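Long-range contacts in basic helix-loop-helix, putative, expressed (Oryza sativa subsp. japonica, PDB 5LW0), which binds ADP-ribose through its macrodomain, the part present here, and probably acts in DNA interstrand crosslink repair regulated by ADP-ribosylation: residues 37-42 / 120-125; 78-83 / 108-113; 125-130 / 142-147. All blocks are in the same frame, centred on the assembly; numbering follows the deposited sequence.

Interaction 1: 37-42 / 120-125. With AR6 ([(2R,3S,4R,5R)-5-(6-aminopurin-9-yl)-3,4-dihydroxy-oxolan-2-yl]methyl [hydroxy-[[(2R,3S,4R,5S)-3,4,5-trihydroxyoxolan-2-yl]methoxy]phosphoryl] hydrogen phosphate), chain C.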
loop_
_atom_site.group_PDB
_atom_site.type_symbol
_atom_site.label_atom_id
_atom_site.label_comp_id
_atom_site.label_asym_id
_atom_site.label_seq_id
_atom_site.Cartn_x
_atom_site.Cartn_y
_atom_site.Cartn_z
ATOM N N THR A 37 8.849 -9.042 0.565
ATOM C CA THR A 37 8.855 -7.634 0.391
ATOM C C THR A 37 7.473 -7.152 -0.043
ATOM O O THR A 37 6.880 -7.692 -0.974
ATOM C CB THR A 37 9.878 -7.167 -0.679
ATOM O OG1 THR A 37 11.208 -7.617 -0.360
ATOM C CG2 THR A 37 9.906 -5.629 -0.755
ATOM N N LEU A 38 6.999 -6.135 0.664
ATOM C CA LEU A 38 5.769 -5.434 0.330
ATOM C C LEU A 38 6.100 -4.027 -0.140
ATOM O O LEU A 38 6.788 -3.309 0.570
ATOM C CB LEU A 38 4.879 -5.278 1.607
ATOM C CG LEU A 38 3.653 -4.381 1.442
ATOM C CD1 LEU A 38 2.656 -5.021 0.505
ATOM C CD2 LEU A 38 3.024 -4.120 2.805
ATOM N N ALA A 39 5.649 -3.672 -1.310
ATOM C CA ALA A 39 5.676 -2.262 -1.757
ATOM C C ALA A 39 4.289 -1.693 -1.541
ATOM O O ALA A 39 3.269 -2.307 -1.952
ATOM C CB ALA A 39 6.071 -2.160 -3.200
ATOM N N PHE A 40 4.222 -0.515 -1.001
ATOM C CA PHE A 40 2.967 0.132 -0.779
ATOM C C PHE A 40 3.062 1.604 -1.093
ATOM O O PHE A 40 4.103 2.252 -0.845
ATOM C CB PHE A 40 2.451 -0.074 0.681
ATOM C CG PHE A 40 3.313 0.508 1.711
ATOM C CD1 PHE A 40 4.437 -0.150 2.117
ATOM C CD2 PHE A 40 2.951 1.715 2.377
ATOM C CE1 PHE A 40 5.246 0.385 3.131
ATOM C CE2 PHE A 40 3.726 2.245 3.398
ATOM C CZ PHE A 40 4.872 1.566 3.796
ATOM N N PRO A 41 1.948 2.199 -1.556
ATOM C CA PRO A 41 1.879 3.633 -1.717
ATOM C C PRO A 41 1.334 4.307 -0.459
ATOM O O PRO A 41 0.815 3.619 0.445
ATOM C CB PRO A 41 0.853 3.766 -2.823
ATOM C CG PRO A 41 -0.124 2.709 -2.498
ATOM C CD PRO A 41 0.681 1.561 -1.885
ATOM N N SER A 42 1.386 5.636 -0.427
ATOM C CA SER A 42 0.861 6.379 0.689
ATOM C C SER A 42 -0.667 6.399 0.623
ATOM O O SER A 42 -1.267 7.079 -0.199
ATOM C CB SER A 42 1.401 7.761 0.676
ATOM O OG SER A 42 0.846 8.564 1.717
ATOM N N LEU A 120 13.771 -3.476 -8.902
ATOM C CA LEU A 120 13.556 -3.971 -7.532
ATOM C C LEU A 120 12.409 -4.933 -7.549
ATOM O O LEU A 120 11.282 -4.495 -7.671
ATOM C CB LEU A 120 13.252 -2.805 -6.605
ATOM C CG LEU A 120 13.066 -3.093 -5.084
ATOM C CD1 LEU A 120 14.365 -3.346 -4.406
ATOM C CD2 LEU A 120 12.357 -1.930 -4.385
ATOM N N ARG A 121 12.643 -6.201 -7.334
ATOM C CA ARG A 121 11.452 -7.106 -7.340
ATOM C C ARG A 121 10.795 -7.168 -6.000
ATOM O O ARG A 121 11.453 -7.351 -4.929
ATOM C CB ARG A 121 11.634 -8.540 -7.942
ATOM C CG ARG A 121 10.268 -9.371 -8.115
ATOM C CD ARG A 121 10.527 -10.884 -8.486
ATOM N NE ARG A 121 9.313 -11.719 -8.233
ATOM C CZ ARG A 121 9.053 -12.926 -8.762
ATOM N NH1 ARG A 121 9.922 -13.478 -9.619
ATOM N NH2 ARG A 121 7.851 -13.575 -8.478
ATOM N N CYS A 122 9.522 -6.924 -6.077
ATOM C CA CYS A 122 8.599 -6.960 -4.889
ATOM C C CYS A 122 7.416 -7.790 -5.289
ATOM O O CYS A 122 6.625 -7.393 -6.132
ATOM C CB CYS A 122 8.084 -5.551 -4.358
ATOM S SG CYS A 122 9.380 -4.297 -4.111
ATOM N N ASN A 123 7.199 -8.895 -4.569
ATOM C CA ASN A 123 6.121 -9.857 -4.965
ATOM C C ASN A 123 4.736 -9.427 -4.488
ATOM O O ASN A 123 3.725 -9.870 -5.013
ATOM C CB ASN A 123 6.386 -11.259 -4.435
ATOM C CG ASN A 123 7.519 -11.969 -5.141
ATOM O OD1 ASN A 123 8.329 -11.374 -5.806
ATOM N ND2 ASN A 123 7.607 -13.264 -4.897
ATOM N N VAL A 124 4.660 -8.618 -3.425
ATOM C CA VAL A 124 3.373 -8.210 -2.919
ATOM C C VAL A 124 3.279 -6.708 -3.048
ATOM O O VAL A 124 4.175 -5.988 -2.623
ATOM C CB VAL A 124 3.166 -8.626 -1.450
ATOM C CG1 VAL A 124 1.762 -8.263 -0.987
ATOM C CG2 VAL A 124 3.454 -10.109 -1.262
ATOM N N ILE A 125 2.174 -6.213 -3.625
ATOM C CA ILE A 125 1.962 -4.768 -3.647
ATOM C C ILE A 125 0.620 -4.398 -3.044
ATOM O O ILE A 125 -0.325 -5.187 -3.054
ATOM C CB ILE A 125 2.101 -4.169 -5.054
ATOM C CG1 ILE A 125 1.012 -4.642 -5.937
ATOM C CG2 ILE A 125 3.485 -4.470 -5.668
ATOM C CD1 ILE A 125 1.022 -3.962 -7.308
HETATM N N1 AR6 C . 2.885 4.063 -8.454
HETATM C C2 AR6 C . 3.202 4.502 -7.219
HETATM N N3 AR6 C . 2.519 5.418 -6.560
HETATM C C4 AR6 C . 1.408 5.990 -7.121
HETATM C C5 AR6 C . 0.960 5.575 -8.414
HETATM C C6 AR6 C . 1.764 4.544 -9.092
HETATM N N6 AR6 C . 1.450 4.072 -10.274
HETATM N N7 AR6 C . -0.201 6.328 -8.712
HETATM C C8 AR6 C . -0.447 7.094 -7.625
HETATM N N9 AR6 C . 0.514 6.892 -6.652
HETATM P PA AR6 C . -4.370 7.601 -4.521
HETATM P PB AR6 C . -6.008 7.637 -2.034
HETATM C "C1'" AR6 C . 0.571 7.424 -5.307
HETATM O O1A AR6 C . -5.092 8.900 -4.938
HETATM O O1B AR6 C . -5.664 9.071 -1.712
HETATM C C1D AR6 C . -8.380 5.766 -6.104
HETATM O O1D AR6 C . -8.527 5.981 -7.491
HETATM C "C2'" AR6 C . 0.108 8.859 -5.086
HETATM O "O2'" AR6 C . 1.078 9.848 -5.549
HETATM O O2A AR6 C . -4.215 6.500 -5.500
HETATM O O2B AR6 C . -6.047 6.615 -0.937
HETATM C C2D AR6 C . -9.520 4.828 -5.608
HETATM O O2D AR6 C . -10.518 4.579 -6.680
HETATM C "C3'" AR6 C . -0.159 8.846 -3.601
HETATM O "O3'" AR6 C . 1.047 9.102 -2.830
HETATM O O3A AR6 C . -5.063 6.992 -3.179
HETATM C C3D AR6 C . -10.121 5.531 -4.423
HETATM O O3D AR6 C . -11.412 6.036 -4.871
HETATM C "C4'" AR6 C . -0.650 7.410 -3.333
HETATM O "O4'" AR6 C . -0.366 6.661 -4.492
HETATM C C4D AR6 C . -9.150 6.693 -4.101
HETATM O O4D AR6 C . -8.397 6.993 -5.299
HETATM C "C5'" AR6 C . -2.126 7.316 -3.040
HETATM O "O5'" AR6 C . -2.905 8.092 -3.970
HETATM C C5D AR6 C . -8.106 6.386 -3.032
HETATM O O5D AR6 C . -7.458 7.646 -2.747
#
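The flat groups that join Leu38 and Ala39 to Val124 are the peptide groups of two neighbouring strands. Ala39 N donates to Val124 O over 3.0 Å. The other bond, from Val124 N to Thr37 O, is weak at 3.4 Å. Val124 O also receives a C-H contact from Leu38 CA. A similar one links Ile125 CA to Ala39 O at 3.3 Å. Two more flat groups meet within 120-125, where Arg121 NE bonds to Asn123 OD1 at 2.6 Å. Here the oxygen lies 29° out of the guanidinium plane, and the nitrogen is tilted 33° from the plane of the amide carbonyl. The Phe40 ring takes no part in the pairing and meets Phe223 edge-to-face.

The pairing is parallel, Leu38 with Val124 and Ala39 with Ile125. These are the two middle strands of the six-stranded mixed sheet of the macrodomain. Leu38 and Val124 share one face, where Leu38 also touches helix 208-230. Leu38 holds CG anti to its backbone N (chi1 171°). Its CD1 meets Val124 CG1 at 3.7 Å, and the two side chains cross obliquely. On the other face Ala39 CB and Ile125 CG2 pack more loosely, 4.3 Å apart. Thr37 CG2 faces Cys122 SG, but Cys122 has two conformers and the detail is doubtful. Thr37 OG1 is bonded to Ile33 O and Arg74 NE.

Further along 37-42, Pro41 CB lies 3.6 Å from O4' of the adenosine ribose of ADP-ribose. Ser42 O lies 3.0 Å from C5' of the same ligand. The chemistry is divided: one good N-H...O bond, one weak one and two C-H...O contacts join the strands, while apolar side chains meet on both faces without adding a polar bond between the segments.

Interaction 2: 78-83 / 108-113; sequences VDLSHK and VGDITQ. With AR6 ([(2R,3S,4R,5R)-5-(6-aminopurin-9-yl)-3,4-dihydroxy-oxolan-2-yl]methyl [hydroxy-[[(2R,3S,4R,5S)-3,4,5-trihydroxyoxolan-2-yl]methoxy]phosphoryl] hydrogen phosphate), chain C.
Asp79 and Gly109 join the segments: Gly109 N donates to Asp79 O at 2.8 Å. Here two parallel strands of the macrodomain sheet run out, and their ends supply part of the adenosine site for ADP-ribose.

Asp79 OD1 accepts from O2' of the adenosine ribose at 2.7 Å. Leu80 N meets the same oxygen from above the carboxylate plane, and OD2 is held by Ser84 OG just after the segment. Two separate donors thus fix the carboxylate in front of the sugar.

Leu80 starts away from 108-113, but its CG stands anti to the carbonyl carbon (chi1 -79°), which brings the branch point over the adenine. CD1 lies over the same face, 3.5 Å from C5, while the other branch, CD2, reaches Asp110 CA at 3.7 Å.

In Asp110, CG anti to the backbone N (chi1 -179°) puts the carboxylate carbon at the adenine edge near N6. OD1 accepts from adenine N6 at 2.9 Å. Thr112 N and Thr112 OG1 reach OD1 from one face of the carboxylate, the former closing an Asx turn. Gln113 NE2 bonds to OD2 at 2.8 Å. An alanine in place of Asp110 would probably leave adenine N6 and Thr112 N without this acceptor and set the Gln113 amide free to turn.

The side chains of Ile111 and Val78 cross at about a right angle. They come close, but Val78 has two conformers, so this detail is doubtful. Val108 CG1 packs on the backbone of the other segment, 3.5 Å from Leu80 O. Beside N6, Ile111 N donates to adenine N1 over 3.0 Å, in an almost straight bond of 175°.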
loop_
_atom_site.group_PDB
_atom_site.type_symbol
_atom_site.label_atom_id
_atom_site.label_comp_id
_atom_site.label_asym_id
_atom_site.label_seq_id
_atom_site.Cartn_x
_atom_site.Cartn_y
_atom_site.Cartn_z
ATOM N N VAL A 78 6.451 3.499 -1.811
ATOM C CA VAL A 78 6.712 3.946 -3.154
ATOM C C VAL A 78 5.841 5.140 -3.526
ATOM O O VAL A 78 4.683 5.233 -3.123
ATOM C CB VAL A 78 6.530 2.824 -4.187
ATOM C CG1 VAL A 78 7.499 1.689 -3.893
ATOM C CG2 VAL A 78 5.088 2.338 -4.230
ATOM N N ASP A 79 6.421 6.040 -4.332
ATOM C CA ASP A 79 5.641 7.127 -4.961
ATOM C C ASP A 79 6.290 7.390 -6.329
ATOM O O ASP A 79 7.471 7.079 -6.560
ATOM C CB ASP A 79 5.589 8.377 -4.078
ATOM C CG ASP A 79 4.385 9.313 -4.413
ATOM O OD1 ASP A 79 3.547 8.905 -5.257
ATOM O OD2 ASP A 79 4.318 10.482 -3.845
ATOM N N LEU A 80 5.527 7.980 -7.221
ATOM C CA LEU A 80 5.942 8.097 -8.606
ATOM C C LEU A 80 7.046 9.096 -8.836
ATOM O O LEU A 80 7.836 8.936 -9.751
ATOM C CB LEU A 80 4.723 8.524 -9.442
ATOM C CG LEU A 80 3.747 7.469 -9.790
ATOM C CD1 LEU A 80 2.465 8.156 -10.282
ATOM C CD2 LEU A 80 4.392 6.616 -10.842
ATOM N N SER A 81 7.054 10.175 -8.091
ATOM C CA SER A 81 7.977 11.264 -8.380
ATOM C C SER A 81 9.035 11.425 -7.358
ATOM O O SER A 81 8.775 11.357 -6.182
ATOM C CB SER A 81 7.203 12.620 -8.516
ATOM O OG SER A 81 8.134 13.700 -8.709
ATOM N N HIS A 82 10.258 11.749 -7.797
ATOM C CA HIS A 82 11.329 12.087 -6.859
ATOM C C HIS A 82 11.098 13.316 -6.060
ATOM O O HIS A 82 11.701 13.492 -5.039
ATOM C CB HIS A 82 12.687 12.203 -7.571
ATOM C CG HIS A 82 12.879 13.485 -8.303
ATOM N ND1 HIS A 82 12.413 13.681 -9.594
ATOM C CD2 HIS A 82 13.499 14.637 -7.946
ATOM C CE1 HIS A 82 12.745 14.897 -10.000
ATOM N NE2 HIS A 82 13.391 15.500 -9.025
ATOM N N LYS A 83 10.156 14.168 -6.490
ATOM C CA LYS A 83 9.785 15.348 -5.722
ATOM C C LYS A 83 8.694 15.095 -4.723
ATOM O O LYS A 83 8.294 16.019 -3.975
ATOM C CB LYS A 83 9.323 16.460 -6.649
ATOM C CG LYS A 83 10.323 16.761 -7.762
ATOM C CD LYS A 83 9.661 17.508 -8.910
ATOM C CE LYS A 83 9.465 18.959 -8.567
ATOM N NZ LYS A 83 10.769 19.678 -8.504
ATOM N N VAL A 108 11.416 5.586 -5.299
ATOM C CA VAL A 108 10.714 6.313 -6.376
ATOM C C VAL A 108 10.437 5.391 -7.540
ATOM O O VAL A 108 11.355 4.766 -8.114
ATOM C CB VAL A 108 11.546 7.485 -6.894
ATOM C CG1 VAL A 108 10.766 8.241 -8.001
ATOM C CG2 VAL A 108 11.909 8.405 -5.792
ATOM N N GLY A 109 9.179 5.280 -7.908
ATOM C CA GLY A 109 8.818 4.409 -8.992
ATOM C C GLY A 109 7.345 4.213 -9.148
ATOM O O GLY A 109 6.572 4.652 -8.331
ATOM N N ASP A 110 6.994 3.556 -10.214
ATOM C CA ASP A 110 5.631 3.147 -10.474
ATOM C C ASP A 110 5.488 1.753 -9.828
ATOM O O ASP A 110 6.240 0.822 -10.137
ATOM C CB ASP A 110 5.438 3.053 -11.981
ATOM C CG ASP A 110 4.027 2.656 -12.395
ATOM O OD1 ASP A 110 3.231 2.146 -11.592
ATOM O OD2 ASP A 110 3.738 2.813 -13.640
ATOM N N ILE A 111 4.525 1.634 -8.927
ATOM C CA ILE A 111 4.287 0.405 -8.214
ATOM C C ILE A 111 3.963 -0.787 -9.100
ATOM O O ILE A 111 4.048 -1.920 -8.675
ATOM C CB ILE A 111 3.235 0.637 -7.118
ATOM C CG1 ILE A 111 3.450 -0.333 -5.960
ATOM C CG2 ILE A 111 1.843 0.610 -7.647
ATOM C CD1 ILE A 111 2.626 0.014 -4.739
ATOM N N THR A 112 3.512 -0.507 -10.352
ATOM C CA THR A 112 3.232 -1.568 -11.320
ATOM C C THR A 112 4.419 -1.875 -12.245
ATOM O O THR A 112 4.287 -2.739 -13.098
ATOM C CB THR A 112 2.016 -1.212 -12.185
ATOM O OG1 THR A 112 2.327 -0.125 -13.059
ATOM C CG2 THR A 112 0.856 -0.817 -11.322
ATOM N N GLN A 113 5.559 -1.197 -12.032
ATOM C CA GLN A 113 6.742 -1.434 -12.830
ATOM C C GLN A 113 8.006 -1.479 -11.955
ATOM O O GLN A 113 9.114 -1.009 -12.370
ATOM C CB GLN A 113 6.906 -0.327 -13.868
ATOM C CG GLN A 113 5.712 -0.180 -14.810
ATOM C CD GLN A 113 5.956 0.840 -15.943
ATOM O OE1 GLN A 113 6.652 0.567 -16.887
ATOM N NE2 GLN A 113 5.387 2.010 -15.804
HETATM N N1 AR6 C . 2.885 4.063 -8.454
HETATM C C2 AR6 C . 3.202 4.502 -7.219
HETATM N N3 AR6 C . 2.519 5.418 -6.560
HETATM C C4 AR6 C . 1.408 5.990 -7.121
HETATM C C5 AR6 C . 0.960 5.575 -8.414
HETATM C C6 AR6 C . 1.764 4.544 -9.092
HETATM N N6 AR6 C . 1.450 4.072 -10.274
HETATM N N7 AR6 C . -0.201 6.328 -8.712
HETATM C C8 AR6 C . -0.447 7.094 -7.625
HETATM N N9 AR6 C . 0.514 6.892 -6.652
HETATM P PA AR6 C . -4.370 7.601 -4.521
HETATM P PB AR6 C . -6.008 7.637 -2.034
HETATM C "C1'" AR6 C . 0.571 7.424 -5.307
HETATM O O1A AR6 C . -5.092 8.900 -4.938
HETATM O O1B AR6 C . -5.664 9.071 -1.712
HETATM C C1D AR6 C . -8.380 5.766 -6.104
HETATM O O1D AR6 C . -8.527 5.981 -7.491
HETATM C "C2'" AR6 C . 0.108 8.859 -5.086
HETATM O "O2'" AR6 C . 1.078 9.848 -5.549
HETATM O O2A AR6 C . -4.215 6.500 -5.500
HETATM O O2B AR6 C . -6.047 6.615 -0.937
HETATM C C2D AR6 C . -9.520 4.828 -5.608
HETATM O O2D AR6 C . -10.518 4.579 -6.680
HETATM C "C3'" AR6 C . -0.159 8.846 -3.601
HETATM O "O3'" AR6 C . 1.047 9.102 -2.830
HETATM O O3A AR6 C . -5.063 6.992 -3.179
HETATM C C3D AR6 C . -10.121 5.531 -4.423
HETATM O O3D AR6 C . -11.412 6.036 -4.871
HETATM C "C4'" AR6 C . -0.650 7.410 -3.333
HETATM O "O4'" AR6 C . -0.366 6.661 -4.492
HETATM C C4D AR6 C . -9.150 6.693 -4.101
HETATM O O4D AR6 C . -8.397 6.993 -5.299
HETATM C "C5'" AR6 C . -2.126 7.316 -3.040
HETATM O "O5'" AR6 C . -2.905 8.092 -3.970
HETATM C C5D AR6 C . -8.106 6.386 -3.032
HETATM O O5D AR6 C . -7.458 7.646 -2.747
#

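Interaction 3: 125-130 / 142-147; sequences IANAAN and AAIYNA. With AR6 ([(2R,3S,4R,5R)-5-(6-aminopurin-9-yl)-3,4-dihydroxy-oxolan-2-yl]methyl [hydroxy-[[(2R,3S,4R,5S)-3,4,5-trihydroxyoxolan-2-yl]methoxy]phosphoryl] hydrogen phosphate), chain C.
This is a buried contact of strand on helix: Ile125 and Asn127 of strand 125-128 meet Ile144 of helix 142-147 beneath one face of the sheet. The axes approach to 8.8 Å, and their directions differ by 125°. No hydrogen bond crosses between the segments.

Ile144 carries most of it. It points at the strand with CG1 anti to its carbonyl carbon (chi1 -72°). Its terminal CD1 touches three residues. Ile125 comes tip to tip with it, CD1 to CD1 at 4.0 Å. Ala126 O lies 3.6 Å from Ile144 CD1, and this buried oxygen has no hydrogen-bond partner in the model. The side chains of Asn127 and Ile144 run past each other in opposite senses, with Asn127 OD1 also 3.6 Å from Ile144 CD1.

In this macrodomain the strand leads through a loop into the helix, and that loop carries Gly137 and Gly138, whose carbonyl oxygens bond to ADP-ribose. Asn127 ties the parts together. Its ND2 bonds to Asn141 OD1 near the start of the helix and to His190 ND1 on the neighbouring strand 187-192. The amide is therefore gripped at its nitrogen, while its oxygen side meets a methyl group.

Tyr145 adds a looser touch, with CE2 4.3 Å from Asn127 ND2 and the ring oblique to it. Its side chain also packs on helix 150-159.

Both segments reach the ligand. Ala128 CB lies 3.4 Å from the diphosphate oxygen O3A. Asn130 ND2 donates to O2D of the distal ribose at 3.1 Å. On the helix, Ala143 CB comes within 3.8 Å of adenine N6.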
loop_
_atom_site.group_PDB
_atom_site.type_symbol
_atom_site.label_atom_id
_atom_site.label_comp_id
_atom_site.label_asym_id
_atom_site.label_seq_id
_atom_site.Cartn_x
_atom_site.Cartn_y
_atom_site.Cartn_z
ATOM N N ILE A 125 2.174 -6.213 -3.625
ATOM C CA ILE A 125 1.962 -4.768 -3.647
ATOM C C ILE A 125 0.620 -4.398 -3.044
ATOM O O ILE A 125 -0.325 -5.187 -3.054
ATOM C CB ILE A 125 2.101 -4.169 -5.054
ATOM C CG1 ILE A 125 1.012 -4.642 -5.937
ATOM C CG2 ILE A 125 3.485 -4.470 -5.668
ATOM C CD1 ILE A 125 1.022 -3.962 -7.308
ATOM N N ALA A 126 0.569 -3.224 -2.420
ATOM C CA ALA A 126 -0.700 -2.688 -1.882
ATOM C C ALA A 126 -1.353 -1.726 -2.837
ATOM O O ALA A 126 -0.665 -0.985 -3.562
ATOM C CB ALA A 126 -0.425 -1.991 -0.585
ATOM N N ASN A 127 -2.670 -1.701 -2.806
ATOM C CA ASN A 127 -3.478 -0.807 -3.595
ATOM C C ASN A 127 -4.306 0.108 -2.716
ATOM O O ASN A 127 -4.847 -0.317 -1.712
ATOM C CB ASN A 127 -4.360 -1.639 -4.466
ATOM C CG ASN A 127 -5.291 -0.798 -5.304
ATOM O OD1 ASN A 127 -4.898 0.272 -5.775
ATOM N ND2 ASN A 127 -6.517 -1.288 -5.514
ATOM N N ALA A 128 -4.382 1.406 -3.050
ATOM C CA ALA A 128 -5.257 2.291 -2.382
ATOM C C ALA A 128 -6.616 2.217 -3.080
ATOM O O ALA A 128 -6.871 2.881 -4.064
ATOM C CB ALA A 128 -4.696 3.702 -2.370
ATOM N N ALA A 129 -7.458 1.393 -2.515
ATOM C CA ALA A 129 -8.685 0.970 -3.173
ATOM C C ALA A 129 -9.793 1.924 -2.912
ATOM O O ALA A 129 -9.713 2.811 -2.058
ATOM C CB ALA A 129 -9.050 -0.442 -2.656
ATOM N N ASN A 130 -10.935 1.701 -3.608
ATOM C CA ASN A 130 -12.218 2.282 -3.180
ATOM C C ASN A 130 -13.125 1.214 -2.519
ATOM O O ASN A 130 -12.837 0.020 -2.589
ATOM C CB ASN A 130 -12.920 2.952 -4.382
ATOM C CG ASN A 130 -13.175 1.989 -5.502
ATOM O OD1 ASN A 130 -13.948 1.047 -5.349
ATOM N ND2 ASN A 130 -12.460 2.159 -6.619
ATOM N N ALA A 142 -6.364 2.770 -10.356
ATOM C CA ALA A 142 -6.449 2.641 -11.825
ATOM C C ALA A 142 -5.244 1.998 -12.428
ATOM O O ALA A 142 -5.352 1.137 -13.291
ATOM C CB ALA A 142 -6.689 4.007 -12.433
ATOM N N ALA A 143 -4.073 2.404 -11.947
ATOM C CA ALA A 143 -2.835 1.883 -12.469
ATOM C C ALA A 143 -2.684 0.395 -12.237
ATOM O O ALA A 143 -2.238 -0.314 -13.104
ATOM C CB ALA A 143 -1.660 2.647 -11.841
ATOM N N ILE A 144 -3.015 -0.074 -11.001
ATOM C CA ILE A 144 -2.891 -1.436 -10.684
ATOM C C ILE A 144 -3.849 -2.296 -11.512
ATOM O O ILE A 144 -3.453 -3.320 -12.038
ATOM C CB ILE A 144 -3.016 -1.684 -9.135
ATOM C CG1 ILE A 144 -1.723 -1.165 -8.477
ATOM C CG2 ILE A 144 -3.220 -3.142 -8.871
ATOM C CD1 ILE A 144 -1.776 -1.095 -6.969
ATOM N N TYR A 145 -5.109 -1.901 -11.579
ATOM C CA TYR A 145 -6.088 -2.705 -12.324
ATOM C C TYR A 145 -5.718 -2.726 -13.833
ATOM O O TYR A 145 -5.862 -3.752 -14.465
ATOM C CB TYR A 145 -7.518 -2.184 -12.092
ATOM C CG TYR A 145 -8.191 -2.822 -10.965
ATOM C CD1 TYR A 145 -8.701 -4.079 -11.099
ATOM C CD2 TYR A 145 -8.341 -2.165 -9.722
ATOM C CE1 TYR A 145 -9.374 -4.707 -10.047
ATOM C CE2 TYR A 145 -8.990 -2.798 -8.654
ATOM C CZ TYR A 145 -9.508 -4.074 -8.843
ATOM O OH TYR A 145 -10.114 -4.764 -7.800
ATOM N N ASN A 146 -5.225 -1.604 -14.356
ATOM C CA ASN A 146 -4.780 -1.536 -15.784
ATOM C C ASN A 146 -3.628 -2.426 -16.046
ATOM O O ASN A 146 -3.616 -3.145 -17.012
ATOM C CB ASN A 146 -4.468 -0.127 -16.180
ATOM C CG ASN A 146 -5.716 0.695 -16.398
ATOM O OD1 ASN A 146 -6.803 0.149 -16.560
ATOM N ND2 ASN A 146 -5.567 2.007 -16.407
ATOM N N ALA A 147 -2.694 -2.511 -15.088
ATOM C CA ALA A 147 -1.541 -3.363 -15.276
ATOM C C ALA A 147 -1.863 -4.811 -15.085
ATOM O O ALA A 147 -1.336 -5.664 -15.766
ATOM C CB ALA A 147 -0.413 -2.951 -14.343
HETATM N N1 AR6 C . 2.885 4.063 -8.454
HETATM C C2 AR6 C . 3.202 4.502 -7.219
HETATM N N3 AR6 C . 2.519 5.418 -6.560
HETATM C C4 AR6 C . 1.408 5.990 -7.121
HETATM C C5 AR6 C . 0.960 5.575 -8.414
HETATM C C6 AR6 C . 1.764 4.544 -9.092
HETATM N N6 AR6 C . 1.450 4.072 -10.274
HETATM N N7 AR6 C . -0.201 6.328 -8.712
HETATM C C8 AR6 C . -0.447 7.094 -7.625
HETATM N N9 AR6 C . 0.514 6.892 -6.652
HETATM P PA AR6 C . -4.370 7.601 -4.521
HETATM P PB AR6 C . -6.008 7.637 -2.034
HETATM C "C1'" AR6 C . 0.571 7.424 -5.307
HETATM O O1A AR6 C . -5.092 8.900 -4.938
HETATM O O1B AR6 C . -5.664 9.071 -1.712
HETATM C C1D AR6 C . -8.380 5.766 -6.104
HETATM O O1D AR6 C . -8.527 5.981 -7.491
HETATM C "C2'" AR6 C . 0.108 8.859 -5.086
HETATM O "O2'" AR6 C . 1.078 9.848 -5.549
HETATM O O2A AR6 C . -4.215 6.500 -5.500
HETATM O O2B AR6 C . -6.047 6.615 -0.937
HETATM C C2D AR6 C . -9.520 4.828 -5.608
HETATM O O2D AR6 C . -10.518 4.579 -6.680
HETATM C "C3'" AR6 C . -0.159 8.846 -3.601
HETATM O "O3'" AR6 C . 1.047 9.102 -2.830
HETATM O O3A AR6 C . -5.063 6.992 -3.179
HETATM C C3D AR6 C . -10.121 5.531 -4.423
HETATM O O3D AR6 C . -11.412 6.036 -4.871
HETATM C "C4'" AR6 C . -0.650 7.410 -3.333
HETATM O "O4'" AR6 C . -0.366 6.661 -4.492
HETATM C C4D AR6 C . -9.150 6.693 -4.101
HETATM O O4D AR6 C . -8.397 6.993 -5.299
HETATM C "C5'" AR6 C . -2.126 7.316 -3.040
HETATM O "O5'" AR6 C . -2.905 8.092 -3.970
HETATM C C5D AR6 C . -8.106 6.386 -3.032
HETATM O O5D AR6 C . -7.458 7.646 -2.747
#

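In the fold
The three interactions lie close together, with centres about 11 to 13 Å apart, and all touch ADP-ribose. Interactions 1 and 2 join through neighbouring strands, with a probable hydrogen bond from Val78 N to Phe40 O at 2.8 Å. Interactions 1 and 3 share Ile125 and strand 124-128. Ala126 N probably bonds to Ala39 O at 2.9 Å, continuing the pairing of interaction 1. Interactions 2 and 3 meet by packing: Thr112 CG2 lies 3.6 Å from Ala143 O. Ile111 CD1 approaches both Ala39 O and Ala126 O. Interaction 1 meets the ligand at the adenosine ribose, interaction 2 at the adenosine, and interaction 3 at the diphosphate, distal ribose and, through its helix, the adenine.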